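Local coordinates for protein glutaredoxin-glutathione complex (Polygonaceae, PDB 5KQA) that binds glutathione and probably catalyses glutathione-dependent thiol-disulphide exchange, as expected of a monomeric plant glutaredoxin of the thioredoxin fold, at residues W85-R89 against H100-C104; L23-K29 against I78-Q84. One frame throughout, in Å; residues are numbered along the deposited sequence.

How the contacts relate
Helix 75-86 is common to both contacts: contact 2 packs its middle, residues 78-84, on the N-terminal helix 20-35, and contact 1 joins its last turn and the loop beyond to edge strand 99-102. The two centres lie about 13 Å apart, yet the contacts touch directly. Gln79 NE2 of contact 2 is 2.9 Å from Arg89 O of contact 1, a probable hydrogen bond, and Trp85 CE3 packs 3.9 Å from Leu27 CD1. Both also reach glutathione, at different carboxylates: Gln79 NE2 is 2.8 Å from O31 on the glycine end, while Cys104 N is 2.8 Å from O11 on the gamma-glutamyl end. Lys44, Val91 and Asp105 supply further hydrogen bonds to the ligand.

Contact 1 (W85-R89 against H100-C104); sequences WTGQR and HIGGC. With GSH (glutathione), chain B.
The segment 85-89 closes a helix and turns into a loop, whereas 100-104 finishes an edge strand and enters helix 104-112 with Gly103 as N-cap. CA atoms pair Thr86 with His100 at 7.2 Å and Gln88 with Gly102 at 7.4 Å. Gly87 ends the helix with positive phi (phi/psi 75/0), which favours glycine. Ile101 and Gly102 form a classic beta bulge opposite Val94, and Gly102 takes phi/psi 126/-150, which calls for glycine.

The ring contact is made by Thr86 (chi1 p), whose CB sits 3.6 Å above the centroid of the His100 ring (chi1 t, chi2 -116°), 10° off its normal: a CH-pi interaction.

Among polar contacts, extended Gln88 (chi1 and chi2 t) accepts a hydrogen bond at OE1 from His100 NE2 (2.9 Å, 142°), while its NE2 donates to Thr90 O. Gln88 N donates to Thr86 OG1 at 3.3 Å, an ST turn; the same hydroxyl is hydrogen-bonded to Leu82 O.

Gly103 and Cys104 belong to the glutathione pocket of this thioredoxin-fold glutaredoxin. Cys104 N donates to glutathione O11 at 2.8 Å. An ideally placed CB on Gly103 would clash with O11, so glycine here lets the gamma-glutamyl carboxylate dock on the backbone at the helix start.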
loop_
_atom_site.group_PDB
_atom_site.type_symbol
_atom_site.label_atom_id
_atom_site.label_comp_id
_atom_site.label_asym_id
_atom_site.label_seq_id
_atom_site.Cartn_x
_atom_site.Cartn_y
_atom_site.Cartn_z
ATOM N N TRP A 85 -5.758 10.559 4.151
ATOM C CA TRP A 85 -5.051 10.723 2.889
ATOM C C TRP A 85 -5.777 10.116 1.685
ATOM O O TRP A 85 -5.768 10.701 0.589
ATOM C CB TRP A 85 -3.673 10.098 3.044
ATOM C CG TRP A 85 -2.678 10.285 1.945
ATOM C CD1 TRP A 85 -2.758 11.125 0.875
ATOM C CD2 TRP A 85 -1.422 9.605 1.836
ATOM N NE1 TRP A 85 -1.629 11.000 0.095
ATOM C CE2 TRP A 85 -0.797 10.071 0.662
ATOM C CE3 TRP A 85 -0.780 8.627 2.610
ATOM C CZ2 TRP A 85 0.452 9.613 0.253
ATOM C CZ3 TRP A 85 0.458 8.165 2.197
ATOM C CH2 TRP A 85 1.059 8.659 1.024
ATOM N N THR A 86 -6.395 8.949 1.875
ATOM C CA THR A 86 -6.960 8.190 0.744
ATOM C C THR A 86 -8.477 7.901 0.810
ATOM O O THR A 86 -9.045 7.375 -0.147
ATOM C CB THR A 86 -6.260 6.815 0.580
ATOM O OG1 THR A 86 -6.632 5.960 1.663
ATOM C CG2 THR A 86 -4.719 6.944 0.518
ATOM N N GLY A 87 -9.117 8.192 1.938
ATOM C CA GLY A 87 -10.536 7.901 2.100
ATOM C C GLY A 87 -10.851 6.433 2.319
ATOM O O GLY A 87 -12.008 6.031 2.482
ATOM N N GLN A 88 -9.799 5.628 2.339
ATOM C CA GLN A 88 -9.921 4.188 2.495
ATOM C C GLN A 88 -9.747 3.792 3.970
ATOM O O GLN A 88 -8.915 4.360 4.674
ATOM C CB GLN A 88 -8.885 3.510 1.596
ATOM C CG GLN A 88 -8.823 2.011 1.663
ATOM C CD GLN A 88 -7.840 1.452 0.647
ATOM O OE1 GLN A 88 -7.572 2.077 -0.385
ATOM N NE2 GLN A 88 -7.320 0.272 0.921
ATOM N N ARG A 89 -10.541 2.834 4.437
ATOM C CA ARG A 89 -10.523 2.428 5.848
ATOM C C ARG A 89 -9.840 1.082 6.080
ATOM O O ARG A 89 -9.507 0.728 7.215
ATOM C CB ARG A 89 -11.952 2.362 6.396
ATOM C CG ARG A 89 -12.711 3.657 6.233
ATOM C CD ARG A 89 -14.103 3.590 6.819
ATOM N NE ARG A 89 -14.729 4.908 6.794
ATOM C CZ ARG A 89 -14.599 5.802 7.768
ATOM N NH1 ARG A 89 -13.875 5.511 8.841
ATOM N NH2 ARG A 89 -15.201 6.976 7.677
ATOM N N HIS A 100 -1.819 6.531 -5.121
ATOM C CA HIS A 100 -2.725 5.620 -4.434
ATOM C C HIS A 100 -3.497 4.737 -5.401
ATOM O O HIS A 100 -4.166 5.236 -6.300
ATOM C CB HIS A 100 -3.727 6.393 -3.564
ATOM C CG HIS A 100 -4.734 5.509 -2.892
ATOM N ND1 HIS A 100 -6.087 5.577 -3.152
ATOM C CD2 HIS A 100 -4.581 4.517 -1.979
ATOM C CE1 HIS A 100 -6.723 4.674 -2.427
ATOM N NE2 HIS A 100 -5.830 4.017 -1.706
ATOM N N ILE A 101 -3.420 3.425 -5.194
ATOM C CA ILE A 101 -4.135 2.478 -6.030
ATOM C C ILE A 101 -5.445 2.055 -5.366
ATOM O O ILE A 101 -6.485 2.083 -5.987
ATOM C CB ILE A 101 -3.277 1.214 -6.320
ATOM C CG1 ILE A 101 -1.966 1.607 -6.993
ATOM C CG2 ILE A 101 -4.056 0.238 -7.192
ATOM C CD1 ILE A 101 -2.158 2.172 -8.386
ATOM N N GLY A 102 -5.383 1.658 -4.099
ATOM C CA GLY A 102 -6.563 1.172 -3.413
ATOM C C GLY A 102 -6.353 -0.199 -2.803
ATOM O O GLY A 102 -5.244 -0.546 -2.425
ATOM N N GLY A 103 -7.422 -0.985 -2.713
ATOM C CA GLY A 103 -7.352 -2.297 -2.099
ATOM C C GLY A 103 -7.116 -3.422 -3.088
ATOM O O GLY A 103 -6.669 -3.198 -4.215
ATOM N N CYS A 104 -7.422 -4.641 -2.657
ATOM C CA CYS A 104 -7.261 -5.825 -3.495
ATOM C C CYS A 104 -8.080 -5.736 -4.778
ATOM O O CYS A 104 -7.573 -5.980 -5.879
ATOM C CB CYS A 104 -7.663 -7.081 -2.722
ATOM S SG CYS A 104 -7.271 -8.606 -3.596
HETATM N N1 GSH B . -12.675 -4.708 -0.921
HETATM C CA1 GSH B . -11.537 -4.644 -0.062
HETATM C C1 GSH B . -10.340 -5.095 -0.867
HETATM O O11 GSH B . -9.175 -4.769 -0.509
HETATM O O12 GSH B . -10.513 -5.787 -1.910
HETATM C CB1 GSH B . -11.747 -5.509 1.174
HETATM C CG1 GSH B . -10.509 -5.499 2.064
HETATM C CD1 GSH B . -10.846 -5.823 3.518
HETATM O OE1 GSH B . -11.988 -6.099 3.842
HETATM N N2 GSH B . -9.822 -5.805 4.512
HETATM C CA2 GSH B . -10.106 -6.094 5.882
HETATM C C2 GSH B . -9.993 -4.872 6.758
HETATM O O2 GSH B . -9.152 -4.011 6.545
HETATM C CB2 GSH B . -9.070 -7.025 6.471
HETATM S SG2 GSH B . -9.365 -8.712 6.015
HETATM N N3 GSH B . -10.854 -4.757 7.881
HETATM C CA3 GSH B . -10.730 -3.631 8.742
HETATM C C3 GSH B . -9.354 -3.673 9.405
HETATM O O31 GSH B . -8.765 -2.604 9.714
HETATM O O32 GSH B . -8.775 -4.771 9.651
#

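Contact 2 (L23-K29 against I78-Q84); sequences LKMALQK and IQAALLQ. With GSH (glutathione), chain B.
Ala81 CB overlaps the backbone of the opposing helix, 3.7 Å from Leu27 N and 4.0 Å from Leu23 O, and touches Leu27 CB at 3.9 Å. The contact is a steep helix-helix crossing in a thioredoxin-fold glutaredoxin, joining the N-terminal helix 20-35 to helix 75-86. Both segments are helical throughout; their axes approach to 8.1 Å and cross at -77°, with CA pairs Ala26-Ile78 at 4.9 Å and Leu27-Ala81 at 5.1 Å. Alanines on both helices permit this closeness: Ala26 and Ala81 meet CB to CB at 4.3 Å, and Ala26 CB lies 3.6 Å from Ile78 N and 4.0 Å from Ile78 CG1.

On one side of the alanines lie Leu23 and Leu27. Leu23 (chi1 t, chi2 146°) sets CD1 4.1 Å from Ala80 CB and CD2 4.3 Å from Ala81 CB; Leu27 (chi1 t, chi2 p) brings CD2 to 3.9 Å from Gln84 OE1. Extended Gln84 (chi1 and chi2 t) lies along these leucines, its NE2 3.2 Å from Leu23 CD2. At the other margin, all-trans Lys29 packs CD 4.0 Å from Ile78 CD1 and extends NZ to a salt bridge with Glu72.

No hydrogen bond links the two segments. The CA-to-CB bond of Gln79 is directed away from 23-29, and its amide lies in the glutathione pocket; OE1 accepts from Lys44 NZ, and NE2 donates to ligand O31 at 2.8 Å, with an N-H...O angle of 162°.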
loop_
_atom_site.group_PDB
_atom_site.type_symbol
_atom_site.label_atom_id
_atom_site.label_comp_id
_atom_site.label_asym_id
_atom_site.label_seq_id
_atom_site.Cartn_x
_atom_site.Cartn_y
_atom_site.Cartn_z
ATOM N N LEU A 23 -1.053 11.750 14.520
ATOM C CA LEU A 23 -1.564 11.563 13.162
ATOM C C LEU A 23 -0.607 12.181 12.153
ATOM O O LEU A 23 -0.315 11.590 11.119
ATOM C CB LEU A 23 -2.964 12.166 13.012
ATOM C CG LEU A 23 -3.806 11.626 11.849
ATOM C CD1 LEU A 23 -5.283 11.597 12.228
ATOM C CD2 LEU A 23 -3.594 12.449 10.578
ATOM N N LYS A 24 -0.113 13.371 12.477
ATOM C CA LYS A 24 0.847 14.072 11.632
ATOM C C LYS A 24 2.138 13.265 11.432
ATOM O O LYS A 24 2.616 13.124 10.312
ATOM C CB LYS A 24 1.167 15.440 12.238
ATOM C CG LYS A 24 2.183 16.240 11.457
ATOM C CD LYS A 24 2.446 17.579 12.117
ATOM C CE LYS A 24 3.936 17.812 12.297
ATOM N NZ LYS A 24 4.222 19.184 12.803
ATOM N N MET A 25 2.698 12.762 12.529
ATOM C CA MET A 25 3.891 11.916 12.496
ATOM C C MET A 25 3.658 10.625 11.708
ATOM O O MET A 25 4.496 10.208 10.914
ATOM C CB MET A 25 4.336 11.576 13.916
ATOM C CG MET A 25 4.869 12.757 14.707
ATOM S SD MET A 25 6.335 13.482 13.941
ATOM C CE MET A 25 5.612 14.850 13.061
ATOM N N ALA A 26 2.517 9.991 11.942
ATOM C CA ALA A 26 2.149 8.788 11.201
ATOM C C ALA A 26 2.020 9.052 9.688
ATOM O O ALA A 26 2.449 8.241 8.869
ATOM C CB ALA A 26 0.847 8.218 11.755
ATOM N N LEU A 27 1.415 10.175 9.321
ATOM C CA LEU A 27 1.293 10.542 7.916
ATOM C C LEU A 27 2.671 10.743 7.292
ATOM O O LEU A 27 2.944 10.231 6.211
ATOM C CB LEU A 27 0.452 11.809 7.753
ATOM C CG LEU A 27 0.255 12.282 6.304
ATOM C CD1 LEU A 27 -0.595 11.294 5.509
ATOM C CD2 LEU A 27 -0.363 13.674 6.267
ATOM N N GLN A 28 3.537 11.493 7.970
ATOM C CA GLN A 28 4.906 11.671 7.487
ATOM C C GLN A 28 5.593 10.322 7.274
ATOM O O GLN A 28 6.230 10.102 6.243
ATOM C CB GLN A 28 5.720 12.541 8.458
ATOM C CG GLN A 28 5.349 14.027 8.360
ATOM C CD GLN A 28 6.129 14.926 9.316
ATOM O OE1 GLN A 28 7.192 14.555 9.823
ATOM N NE2 GLN A 28 5.594 16.120 9.562
ATOM N N LYS A 29 5.445 9.415 8.238
ATOM C CA LYS A 29 6.018 8.080 8.114
ATOM C C LYS A 29 5.489 7.353 6.878
ATOM O O LYS A 29 6.258 6.742 6.143
ATOM C CB LYS A 29 5.725 7.246 9.366
ATOM C CG LYS A 29 6.108 5.782 9.211
ATOM C CD LYS A 29 6.035 4.996 10.524
ATOM C CE LYS A 29 6.573 3.558 10.336
ATOM N NZ LYS A 29 6.825 2.852 11.625
ATOM N N ILE A 78 -1.199 5.222 11.867
ATOM C CA ILE A 78 -0.956 5.094 10.432
ATOM C C ILE A 78 -2.268 4.807 9.681
ATOM O O ILE A 78 -2.519 5.372 8.618
ATOM C CB ILE A 78 0.074 4.007 10.126
ATOM C CG1 ILE A 78 1.415 4.366 10.782
ATOM C CG2 ILE A 78 0.231 3.832 8.602
ATOM C CD1 ILE A 78 2.427 3.228 10.808
ATOM N N GLN A 79 -3.117 3.952 10.239
ATOM C CA GLN A 79 -4.368 3.640 9.559
ATOM C C GLN A 79 -5.260 4.889 9.506
ATOM O O GLN A 79 -5.946 5.132 8.515
ATOM C CB GLN A 79 -5.092 2.474 10.244
ATOM C CG GLN A 79 -6.182 1.851 9.365
ATOM C CD GLN A 79 -6.570 0.441 9.795
ATOM O OE1 GLN A 79 -6.124 -0.051 10.834
ATOM N NE2 GLN A 79 -7.409 -0.215 8.992
ATOM N N ALA A 80 -5.228 5.691 10.566
ATOM C CA ALA A 80 -5.971 6.943 10.596
ATOM C C ALA A 80 -5.443 7.937 9.562
ATOM O O ALA A 80 -6.218 8.644 8.913
ATOM C CB ALA A 80 -5.924 7.564 11.997
ATOM N N ALA A 81 -4.126 8.008 9.424
ATOM C CA ALA A 81 -3.515 8.895 8.439
ATOM C C ALA A 81 -3.863 8.461 7.010
ATOM O O ALA A 81 -4.077 9.298 6.125
ATOM C CB ALA A 81 -2.010 8.941 8.635
ATOM N N LEU A 82 -3.938 7.152 6.787
ATOM C CA LEU A 82 -4.241 6.640 5.450
ATOM C C LEU A 82 -5.691 6.930 5.095
ATOM O O LEU A 82 -6.018 7.159 3.929
ATOM C CB LEU A 82 -3.967 5.139 5.357
ATOM C CG LEU A 82 -2.508 4.665 5.373
ATOM C CD1 LEU A 82 -2.454 3.160 5.624
ATOM C CD2 LEU A 82 -1.735 5.026 4.077
ATOM N N LEU A 83 -6.561 6.920 6.104
ATOM C CA LEU A 83 -7.953 7.309 5.904
ATOM C C LEU A 83 -8.035 8.778 5.493
ATOM O O LEU A 83 -8.694 9.125 4.523
ATOM C CB LEU A 83 -8.777 7.069 7.174
ATOM C CG LEU A 83 -10.231 7.582 7.168
ATOM C CD1 LEU A 83 -11.018 7.105 5.935
ATOM C CD2 LEU A 83 -10.950 7.163 8.445
ATOM N N GLN A 84 -7.375 9.645 6.246
ATOM C CA GLN A 84 -7.349 11.058 5.906
ATOM C C GLN A 84 -6.811 11.286 4.488
ATOM O O GLN A 84 -7.345 12.078 3.719
ATOM C CB GLN A 84 -6.504 11.828 6.917
ATOM C CG GLN A 84 -6.260 13.283 6.532
ATOM C CD GLN A 84 -5.223 13.942 7.410
ATOM O OE1 GLN A 84 -4.108 14.248 6.965
ATOM N NE2 GLN A 84 -5.578 14.164 8.668
HETATM N N1 GSH B . -12.675 -4.708 -0.921
HETATM C CA1 GSH B . -11.537 -4.644 -0.062
HETATM C C1 GSH B . -10.340 -5.095 -0.867
HETATM O O11 GSH B . -9.175 -4.769 -0.509
HETATM O O12 GSH B . -10.513 -5.787 -1.910
HETATM C CB1 GSH B . -11.747 -5.509 1.174
HETATM C CG1 GSH B . -10.509 -5.499 2.064
HETATM C CD1 GSH B . -10.846 -5.823 3.518
HETATM O OE1 GSH B . -11.988 -6.099 3.842
HETATM N N2 GSH B . -9.822 -5.805 4.512
HETATM C CA2 GSH B . -10.106 -6.094 5.882
HETATM C C2 GSH B . -9.993 -4.872 6.758
HETATM O O2 GSH B . -9.152 -4.011 6.545
HETATM C CB2 GSH B . -9.070 -7.025 6.471
HETATM S SG2 GSH B . -9.365 -8.712 6.015
HETATM N N3 GSH B . -10.854 -4.757 7.881
HETATM C CA3 GSH B . -10.730 -3.631 8.742
HETATM C C3 GSH B . -9.354 -3.673 9.405
HETATM O O31 GSH B . -8.765 -2.604 9.714
HETATM O O32 GSH B . -8.775 -4.771 9.651
#